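Local structure of hypoxanthine-guanine phosphoribosyltransferase (HGPRT) (Schistosoma mansoni, 5IPF) at residues V76-Y79 / E80-A84; L68-M71 / S72-I75; D102-D105 / G106-T110; I59-G62 / M63-R67. The protein probably catalyses the transfer of a phosphoribosyl group to hypoxanthine or guanine in purine salvage, giving IMP or GMP, and is seen here with IMP bound. All blocks are in the same frame, centred on the assembly; numbering follows the deposited sequence.

Contact 1 of 4, residues V76-Y79 / E80-A84; sequences VDYY and EACNA
Ala84 N reaches back five residues to Tyr79 O, a 3.0 Å hydrogen bond that is fairly straight at the hydrogen (158°) and lies a little off the carbonyl plane. A weak partner bond runs inside it, from Asn83 N to Glu80 O at 3.3 Å. One turn earlier the helical pattern still holds: Ala81 N donates to Asp77 O at 2.9 Å, arriving from above the carbonyl plane, and weakly to Tyr78 O as well. Glu80 N makes a weak bond to Val76 O. The chain leaves helical geometry at Cys82, and Asn83 then takes up a positive phi (54°) that swings Ala84 back over the last turn. There Ala84 CB comes in at the edge of the Tyr79 ring, close to its plane, 3.8 Å from Tyr79 CD1.

Tyr78 stands next to Tyr79 on the helix, and its CD2 edge lies over one face of the Tyr79 ring. Cys82 has its sulfur between backbone N and carbonyl carbon (chi1 51°), which turns SG toward the Tyr78 ring, 4.7 Å from its centroid, a distant sulfur-aromatic contact. Beyond these residues, Tyr79 packs on Leu118 and Leu156, Val76 faces helix 97-112, and Ala84 meets Asn154. The paired bonds around a positive-phi residue form a Schellman motif, which ends helix 61-81 where the chain turns toward strand 87-92.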
loop_
_atom_site.group_PDB
_atom_site.type_symbol
_atom_site.label_atom_id
_atom_site.label_comp_id
_atom_site.label_asym_id
_atom_site.label_seq_id
_atom_site.Cartn_x
_atom_site.Cartn_y
_atom_site.Cartn_z
ATOM N N VAL A 76 -5.848 14.868 -13.085
ATOM C CA VAL A 76 -5.055 14.536 -14.265
ATOM C C VAL A 76 -5.834 14.839 -15.537
ATOM O O VAL A 76 -5.338 15.533 -16.434
ATOM C CB VAL A 76 -4.592 13.071 -14.217
ATOM C CG1 VAL A 76 -4.130 12.620 -15.596
ATOM C CG2 VAL A 76 -3.465 12.920 -13.221
ATOM N N ASP A 77 -7.071 14.340 -15.638
ATOM C CA ASP A 77 -7.795 14.569 -16.885
ATOM C C ASP A 77 -8.275 16.012 -17.026
ATOM O O ASP A 77 -8.550 16.446 -18.153
ATOM C CB ASP A 77 -8.963 13.586 -17.044
ATOM C CG ASP A 77 -9.873 13.539 -15.842
ATOM O OD1 ASP A 77 -10.127 14.598 -15.236
ATOM O OD2 ASP A 77 -10.349 12.432 -15.510
ATOM N N TYR A 78 -8.360 16.775 -15.931
ATOM C CA TYR A 78 -8.549 18.215 -16.084
ATOM C C TYR A 78 -7.333 18.848 -16.749
ATOM O O TYR A 78 -7.449 19.523 -17.778
ATOM C CB TYR A 78 -8.818 18.887 -14.736
ATOM C CG TYR A 78 -8.825 20.398 -14.858
ATOM C CD1 TYR A 78 -9.957 21.072 -15.295
ATOM C CD2 TYR A 78 -7.690 21.148 -14.565
ATOM C CE1 TYR A 78 -9.966 22.452 -15.425
ATOM C CE2 TYR A 78 -7.688 22.524 -14.695
ATOM C CZ TYR A 78 -8.828 23.173 -15.124
ATOM O OH TYR A 78 -8.829 24.545 -15.251
ATOM N N TYR A 79 -6.149 18.644 -16.163
ATOM C CA TYR A 79 -4.940 19.247 -16.714
ATOM C C TYR A 79 -4.544 18.666 -18.064
ATOM O O TYR A 79 -3.654 19.220 -18.715
ATOM C CB TYR A 79 -3.781 19.104 -15.728
ATOM C CG TYR A 79 -3.845 20.084 -14.580
ATOM C CD1 TYR A 79 -3.327 21.367 -14.708
ATOM C CD2 TYR A 79 -4.429 19.731 -13.371
ATOM C CE1 TYR A 79 -3.387 22.268 -13.663
ATOM C CE2 TYR A 79 -4.492 20.626 -12.320
ATOM C CZ TYR A 79 -3.968 21.890 -12.470
ATOM O OH TYR A 79 -4.029 22.785 -11.427
ATOM N N GLU A 80 -5.172 17.572 -18.497
ATOM C CA GLU A 80 -4.947 17.048 -19.836
ATOM C C GLU A 80 -6.000 17.503 -20.835
ATOM O O GLU A 80 -5.710 17.560 -22.037
ATOM C CB GLU A 80 -4.905 15.515 -19.817
ATOM C CG GLU A 80 -4.334 14.911 -21.087
ATOM C CD GLU A 80 -4.884 13.534 -21.381
ATOM O OE1 GLU A 80 -5.642 13.004 -20.542
ATOM O OE2 GLU A 80 -4.562 12.986 -22.457
ATOM N N ALA A 81 -7.210 17.832 -20.371
ATOM C CA ALA A 81 -8.234 18.335 -21.278
ATOM C C ALA A 81 -7.847 19.679 -21.881
ATOM O O ALA A 81 -8.231 19.982 -23.018
ATOM C CB ALA A 81 -9.572 18.447 -20.548
ATOM N N CYS A 82 -7.093 20.495 -21.146
ATOM C CA CYS A 82 -6.642 21.792 -21.630
ATOM C C CYS A 82 -5.167 21.790 -22.017
ATOM O O CYS A 82 -4.609 22.859 -22.287
ATOM C CB CYS A 82 -6.911 22.870 -20.579
ATOM S SG CYS A 82 -6.295 22.480 -18.926
ATOM N N ASN A 83 -4.533 20.617 -22.044
ATOM C CA ASN A 83 -3.149 20.461 -22.493
ATOM C C ASN A 83 -2.204 21.387 -21.732
ATOM O O ASN A 83 -1.446 22.163 -22.316
ATOM C CB ASN A 83 -3.037 20.688 -24.002
ATOM C CG ASN A 83 -3.603 19.539 -24.803
ATOM O OD1 ASN A 83 -4.789 19.518 -25.131
ATOM N ND2 ASN A 83 -2.756 18.569 -25.120
ATOM N N ALA A 84 -2.256 21.298 -20.406
ATOM C CA ALA A 84 -1.342 22.070 -19.578
ATOM C C ALA A 84 0.093 21.643 -19.853
ATOM O O ALA A 84 0.423 20.454 -19.797
ATOM C CB ALA A 84 -1.679 21.886 -18.099
#

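Contact 2 of 4, residues L68-M71 / S72-I75; sequences LEKM and SMNI
Ser72, in the middle of helix 61-81, donates to Leu68 O, four residues back, with both OG and N. The intrahelical bond from the hydroxyl is 2.7 Å, Ser72 OG to Leu68 O. With OG beside the backbone N and anti to the carbonyl carbon (chi1 -64°), the hydroxyl is turned back toward the preceding turn. Ser72 N, 2.9 Å from Leu68 O, comes from above the carbonyl plane, whereas OG lies nearer to it. The donor of this buried hydroxyl is thus used within its own helix, on the side that faces helix 97-112 at Leu107.

Met73 N follows with a bond to Glu69 O of 3.0 Å, in the carbonyl plane. The extended Met73 side chain runs alongside that of Glu69, pointing the same way, and its CE ends 3.9 Å from Glu69 OE2. That carboxylate oxygen is held in a salt bridge by Arg112 of the third subunit, while Met73 also packs on Cys45 of the second, so this strip of helix faces two neighbours.

Asn74 crosses Lys70 at a slant, its ND2 lying 4.1 Å from Lys70 CG; its backbone N bonds to Lys70 O. Ile75 and Met71 share Phe203 as a packing partner on another side. Ile75 N closes the set with a bond to Met71 O of 2.9 Å, nearly straight at the hydrogen (172°).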
loop_
_atom_site.group_PDB
_atom_site.type_symbol
_atom_site.label_atom_id
_atom_site.label_comp_id
_atom_site.label_asym_id
_atom_site.label_seq_id
_atom_site.Cartn_x
_atom_site.Cartn_y
_atom_site.Cartn_z
ATOM N N LEU A 68 -8.242 9.670 -2.708
ATOM C CA LEU A 68 -7.195 10.317 -3.489
ATOM C C LEU A 68 -6.946 9.627 -4.820
ATOM O O LEU A 68 -6.354 10.240 -5.714
ATOM C CB LEU A 68 -5.895 10.383 -2.689
ATOM C CG LEU A 68 -5.939 11.268 -1.444
ATOM C CD1 LEU A 68 -4.535 11.591 -0.967
ATOM C CD2 LEU A 68 -6.733 12.538 -1.707
ATOM N N GLU A 69 -7.368 8.371 -4.976
ATOM C CA GLU A 69 -7.345 7.758 -6.301
ATOM C C GLU A 69 -8.224 8.544 -7.275
ATOM O O GLU A 69 -7.750 9.060 -8.301
ATOM C CB GLU A 69 -7.794 6.297 -6.204
ATOM C CG GLU A 69 -7.507 5.456 -7.442
ATOM C CD GLU A 69 -7.934 4.005 -7.280
ATOM O OE1 GLU A 69 -7.942 3.507 -6.134
ATOM O OE2 GLU A 69 -8.267 3.362 -8.299
ATOM N N LYS A 70 -9.515 8.667 -6.947
ATOM C CA LYS A 70 -10.445 9.387 -7.812
ATOM C C LYS A 70 -10.045 10.850 -7.960
ATOM O O LYS A 70 -10.155 11.425 -9.051
ATOM C CB LYS A 70 -11.865 9.276 -7.259
ATOM C CG LYS A 70 -12.944 9.652 -8.256
ATOM C CD LYS A 70 -12.918 8.713 -9.451
ATOM C CE LYS A 70 -14.210 8.783 -10.241
ATOM N NZ LYS A 70 -14.265 7.731 -11.293
ATOM N N MET A 71 -9.581 11.473 -6.872
ATOM C CA MET A 71 -9.096 12.846 -6.972
ATOM C C MET A 71 -7.956 12.952 -7.978
ATOM O O MET A 71 -7.939 13.856 -8.823
ATOM C CB MET A 71 -8.650 13.355 -5.602
ATOM C CG MET A 71 -9.789 13.764 -4.688
ATOM S SD MET A 71 -9.195 14.743 -3.297
ATOM C CE MET A 71 -8.404 16.100 -4.158
ATOM N N SER A 72 -6.992 12.030 -7.902
ATOM C CA SER A 72 -5.885 12.029 -8.854
ATOM C C SER A 72 -6.392 11.927 -10.284
ATOM O O SER A 72 -5.907 12.638 -11.175
ATOM C CB SER A 72 -4.924 10.881 -8.547
ATOM O OG SER A 72 -4.312 11.046 -7.280
ATOM N N MET A 73 -7.376 11.057 -10.524
ATOM C CA MET A 73 -7.931 10.943 -11.871
ATOM C C MET A 73 -8.542 12.263 -12.333
ATOM O O MET A 73 -8.263 12.735 -13.444
ATOM C CB MET A 73 -8.960 9.814 -11.915
ATOM C CG MET A 73 -8.364 8.454 -11.599
ATOM S SD MET A 73 -9.553 7.104 -11.645
ATOM C CE MET A 73 -8.463 5.706 -11.377
ATOM N N ASN A 74 -9.362 12.887 -11.478
ATOM C CA ASN A 74 -10.009 14.149 -11.838
ATOM C C ASN A 74 -8.982 15.230 -12.168
ATOM O O ASN A 74 -9.098 15.928 -13.185
ATOM C CB ASN A 74 -10.922 14.612 -10.703
ATOM C CG ASN A 74 -12.081 13.668 -10.461
ATOM O OD1 ASN A 74 -12.494 12.971 -11.411
ATOM N ND2 ASN A 74 -12.583 13.629 -9.320
ATOM N N ILE A 75 -7.972 15.388 -11.312
ATOM C CA ILE A 75 -6.952 16.408 -11.548
ATOM C C ILE A 75 -6.216 16.131 -12.856
ATOM O O ILE A 75 -5.992 17.039 -13.671
ATOM C CB ILE A 75 -5.984 16.478 -10.354
ATOM C CG1 ILE A 75 -6.741 16.822 -9.072
ATOM C CG2 ILE A 75 -4.894 17.498 -10.609
ATOM C CD1 ILE A 75 -5.877 16.779 -7.828
#

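Contact 3 of 4, residues D102-D105 / G106-T110; sequences DLVD and GLERT
Helix 97-112 is the crossover helix of a beta-alpha-beta unit between strands 87-92 and 120-125, and one turn of it carries an i to i+4 salt bridge between Asp105 and Arg109. Arg109 NH1 lies 2.9 Å from Asp105 OD1 and approaches nearly along the C-O axis of that oxygen. NH2 of the same guanidinium makes a weaker, longer bond of 3.4 Å to Asp105 OD1, so one carboxylate oxygen serves both. The two flat groups are turned 31° apart, and the Arg109 chain bends at chi3 (-66°), which turns the guanidinium back toward Asp105.

Beneath this pair the backbone is regular helix: Glu108 N to Val104 O is 2.9 Å, and Gly106 N bonds to Asp102 O. The Val104 and Glu108 side chains cross at an angle along the neighbouring strip, Val104 CG1 lying nearest Glu108 OE2. Glu108 OE1 itself goes to Lys98 of the fourth subunit in a salt bridge. On the inner side, Leu103 CG and Leu107 CD1 are 4.3 Å apart, and both leucines rest on Leu89 of the central sheet.

Arg109 also packs on Arg109 of the third subunit. Its bridge to Asp105 would partly offset the positive charge brought together there, and Glu108 would have its own charge balanced by the lysine across the other interface.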
loop_
_atom_site.group_PDB
_atom_site.type_symbol
_atom_site.label_atom_id
_atom_site.label_comp_id
_atom_site.label_asym_id
_atom_site.label_seq_id
_atom_site.Cartn_x
_atom_site.Cartn_y
_atom_site.Cartn_z
ATOM N N ASP A 102 0.630 11.247 -0.546
ATOM C CA ASP A 102 -0.324 10.295 -1.107
ATOM C C ASP A 102 -0.935 10.812 -2.404
ATOM O O ASP A 102 -1.190 10.024 -3.329
ATOM C CB ASP A 102 -1.414 9.979 -0.082
ATOM C CG ASP A 102 -0.865 9.283 1.153
ATOM O OD1 ASP A 102 0.085 8.485 1.014
ATOM O OD2 ASP A 102 -1.381 9.534 2.263
ATOM N N LEU A 103 -1.162 12.126 -2.502
ATOM C CA LEU A 103 -1.697 12.689 -3.738
ATOM C C LEU A 103 -0.722 12.511 -4.895
ATOM O O LEU A 103 -1.127 12.159 -6.008
ATOM C CB LEU A 103 -2.027 14.169 -3.549
ATOM C CG LEU A 103 -2.482 14.896 -4.819
ATOM C CD1 LEU A 103 -3.839 14.381 -5.280
ATOM C CD2 LEU A 103 -2.509 16.403 -4.610
ATOM N N VAL A 104 0.567 12.759 -4.654
ATOM C CA VAL A 104 1.575 12.569 -5.694
ATOM C C VAL A 104 1.677 11.096 -6.069
ATOM O O VAL A 104 1.859 10.750 -7.244
ATOM C CB VAL A 104 2.930 13.143 -5.233
ATOM C CG1 VAL A 104 4.070 12.580 -6.063
ATOM C CG2 VAL A 104 2.916 14.662 -5.317
ATOM N N ASP A 105 1.550 10.207 -5.080
ATOM C CA ASP A 105 1.487 8.774 -5.358
ATOM C C ASP A 105 0.374 8.459 -6.352
ATOM O O ASP A 105 0.603 7.835 -7.397
ATOM C CB ASP A 105 1.278 8.007 -4.047
ATOM C CG ASP A 105 2.002 6.669 -4.019
ATOM O OD1 ASP A 105 1.457 5.674 -4.546
ATOM O OD2 ASP A 105 3.111 6.608 -3.447
ATOM N N GLY A 106 -0.847 8.898 -6.039
ATOM C CA GLY A 106 -1.965 8.629 -6.928
ATOM C C GLY A 106 -1.808 9.272 -8.293
ATOM O O GLY A 106 -2.181 8.684 -9.311
ATOM N N LEU A 107 -1.255 10.489 -8.334
ATOM C CA LEU A 107 -1.058 11.188 -9.603
ATOM C C LEU A 107 -0.085 10.432 -10.498
ATOM O O LEU A 107 -0.394 10.135 -11.659
ATOM C CB LEU A 107 -0.557 12.614 -9.352
ATOM C CG LEU A 107 -1.529 13.697 -8.872
ATOM C CD1 LEU A 107 -0.805 15.029 -8.723
ATOM C CD2 LEU A 107 -2.702 13.838 -9.825
ATOM N N GLU A 108 1.103 10.115 -9.974
ATOM C CA GLU A 108 2.080 9.369 -10.757
ATOM C C GLU A 108 1.549 8.000 -11.162
ATOM O O GLU A 108 1.870 7.510 -12.252
ATOM C CB GLU A 108 3.382 9.227 -9.971
ATOM C CG GLU A 108 4.029 10.553 -9.603
ATOM C CD GLU A 108 5.261 10.382 -8.737
ATOM O OE1 GLU A 108 5.575 9.232 -8.362
ATOM O OE2 GLU A 108 5.917 11.401 -8.430
ATOM N N ARG A 109 0.727 7.375 -10.314
ATOM C CA ARG A 109 0.170 6.072 -10.674
ATOM C C ARG A 109 -0.819 6.192 -11.828
ATOM O O ARG A 109 -0.728 5.451 -12.814
ATOM C CB ARG A 109 -0.495 5.419 -9.463
ATOM C CG ARG A 109 -1.277 4.157 -9.815
ATOM C CD ARG A 109 -1.700 3.376 -8.583
ATOM N NE ARG A 109 -0.557 2.819 -7.867
ATOM C CZ ARG A 109 -0.065 3.320 -6.738
ATOM N NH1 ARG A 109 -0.623 4.391 -6.186
ATOM N NH2 ARG A 109 0.980 2.748 -6.157
ATOM N N THR A 110 -1.774 7.120 -11.725
ATOM C CA THR A 110 -2.789 7.233 -12.768
ATOM C C THR A 110 -2.203 7.762 -14.073
ATOM O O THR A 110 -2.701 7.424 -15.154
ATOM C CB THR A 110 -3.947 8.120 -12.297
ATOM O OG1 THR A 110 -4.970 8.152 -13.301
ATOM C CG2 THR A 110 -3.478 9.538 -12.025
#

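Contact 4 of 4, residues I59-G62 / M63-R67; sequences IPNG and MIKDR
Gly62 O accepts the N-H of Asp66 at 2.9 Å, a sound i to i+4 bond of the first turn. Ile64 N to Pro60 O, 3.1 Å and in the carbonyl plane, opens the ladder, and Lys65 N to Asn61 O comes next. The Asp66 carboxylate has its OD2 committed to Gly62 N of the second subunit. Gly62 N here bonds in turn to Asp66 OD2 of that subunit, so the first turn of the helix is paired with its counterpart across the interface.

Asn61 CG is anti to the backbone N (chi1 179°), and OD1 meets the extended Lys65 chain from the side, 3.2 Å from Lys65 CE. On the buried side Ile59 and Ile64 cross at about a right angle, CG2 of Ile59 lying 3.6 Å from Ile64 CG1. Met63 SD touches Ile59 CG2 at 4.2 Å and also reaches Pro60 CD. Phe206 lies against Ile59 and Met63, while Ile230 backs Ile59 and Ile64. This is a strand-to-helix junction: strand 54-59, paired with 230-233, passes through Pro60 at the N-cap position into helix 61-81.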
loop_
_atom_site.group_PDB
_atom_site.type_symbol
_atom_site.label_atom_id
_atom_site.label_comp_id
_atom_site.label_asym_id
_atom_site.label_seq_id
_atom_site.Cartn_x
_atom_site.Cartn_y
_atom_site.Cartn_z
ATOM N N ILE A 59 -12.004 10.167 9.619
ATOM C CA ILE A 59 -11.674 9.577 8.324
ATOM C C ILE A 59 -10.468 8.659 8.484
ATOM O O ILE A 59 -9.359 9.138 8.768
ATOM C CB ILE A 59 -11.405 10.657 7.264
ATOM C CG1 ILE A 59 -12.489 11.733 7.302
ATOM C CG2 ILE A 59 -11.356 10.035 5.879
ATOM C CD1 ILE A 59 -12.340 12.786 6.229
ATOM N N PRO A 60 -10.631 7.347 8.327
ATOM C CA PRO A 60 -9.470 6.451 8.372
ATOM C C PRO A 60 -8.519 6.714 7.214
ATOM O O PRO A 60 -8.910 7.215 6.157
ATOM C CB PRO A 60 -10.094 5.053 8.277
ATOM C CG PRO A 60 -11.492 5.234 8.770
ATOM C CD PRO A 60 -11.902 6.603 8.312
ATOM N N ASN A 61 -7.252 6.356 7.431
ATOM C CA ASN A 61 -6.199 6.655 6.463
ATOM C C ASN A 61 -6.490 6.016 5.106
ATOM O O ASN A 61 -6.435 6.682 4.058
ATOM C CB ASN A 61 -4.858 6.180 7.028
ATOM C CG ASN A 61 -3.704 6.423 6.086
ATOM O OD1 ASN A 61 -3.442 5.620 5.192
ATOM N ND2 ASN A 61 -2.996 7.529 6.287
ATOM N N GLY A 62 -6.817 4.722 5.105
ATOM C CA GLY A 62 -7.086 4.033 3.855
ATOM C C GLY A 62 -8.250 4.619 3.082
ATOM O O GLY A 62 -8.248 4.609 1.848
ATOM N N MET A 63 -9.258 5.135 3.789
ATOM C CA MET A 63 -10.352 5.821 3.111
ATOM C C MET A 63 -9.863 7.100 2.441
ATOM O O MET A 63 -10.311 7.444 1.338
ATOM C CB MET A 63 -11.474 6.120 4.102
ATOM C CG MET A 63 -12.712 6.717 3.465
ATOM S SD MET A 63 -14.037 6.994 4.651
ATOM C CE MET A 63 -15.166 7.957 3.650
ATOM N N ILE A 64 -8.940 7.814 3.093
ATOM C CA ILE A 64 -8.330 8.989 2.475
ATOM C C ILE A 64 -7.662 8.605 1.165
ATOM O O ILE A 64 -7.884 9.238 0.127
ATOM C CB ILE A 64 -7.324 9.651 3.432
ATOM C CG1 ILE A 64 -7.981 9.993 4.767
ATOM C CG2 ILE A 64 -6.723 10.895 2.787
ATOM C CD1 ILE A 64 -7.027 10.616 5.760
ATOM N N LYS A 65 -6.830 7.557 1.193
ATOM C CA LYS A 65 -6.131 7.150 -0.027
ATOM C C LYS A 65 -7.112 6.717 -1.116
ATOM O O LYS A 65 -6.957 7.088 -2.291
ATOM C CB LYS A 65 -5.135 6.034 0.293
ATOM C CG LYS A 65 -4.034 6.462 1.256
ATOM C CD LYS A 65 -3.013 5.358 1.482
ATOM C CE LYS A 65 -1.890 5.827 2.398
ATOM N NZ LYS A 65 -0.899 4.750 2.677
ATOM N N ASP A 66 -8.135 5.941 -0.739
ATOM C CA ASP A 66 -9.189 5.568 -1.680
ATOM C C ASP A 66 -9.797 6.791 -2.352
ATOM O O ASP A 66 -10.036 6.789 -3.566
ATOM C CB ASP A 66 -10.280 4.769 -0.963
ATOM C CG ASP A 66 -9.889 3.325 -0.730
ATOM O OD1 ASP A 66 -9.085 2.789 -1.522
ATOM O OD2 ASP A 66 -10.396 2.725 0.241
ATOM N N ARG A 67 -10.062 7.847 -1.577
ATOM C CA ARG A 67 -10.550 9.087 -2.172
ATOM C C ARG A 67 -9.515 9.692 -3.113
ATOM O O ARG A 67 -9.853 10.171 -4.205
ATOM C CB ARG A 67 -10.917 10.082 -1.073
ATOM C CG ARG A 67 -11.324 11.452 -1.588
ATOM C CD ARG A 67 -12.784 11.478 -1.991
ATOM N NE ARG A 67 -13.153 12.746 -2.611
ATOM C CZ ARG A 67 -13.541 12.875 -3.874
ATOM N NH1 ARG A 67 -13.626 11.808 -4.657
ATOM N NH2 ARG A 67 -13.855 14.070 -4.352
#

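Overall arrangement
From the N terminus, contact 4 comes first, where strand 54-59 turns into helix 61-81; contact 2 follows directly along that helix, and contact 1 ends it. Contact 3 lies later, on helix 97-112. All four are local, so none closes a long loop, and they run in series without nesting or crossing. The two helices lie against each other: Lys65 CE of contact 4 and Leu68 of contact 2 meet Asp102, Ser72 OG packs against Gly106 and Leu107, and Val76 of contact 1 packs on Leu107 and Thr110. The long helix thus spans from the small antiparallel sheet to strands 154-159 and 182-187 of the parallel sheet, while contacts 2 and 4 both also meet the second subunit.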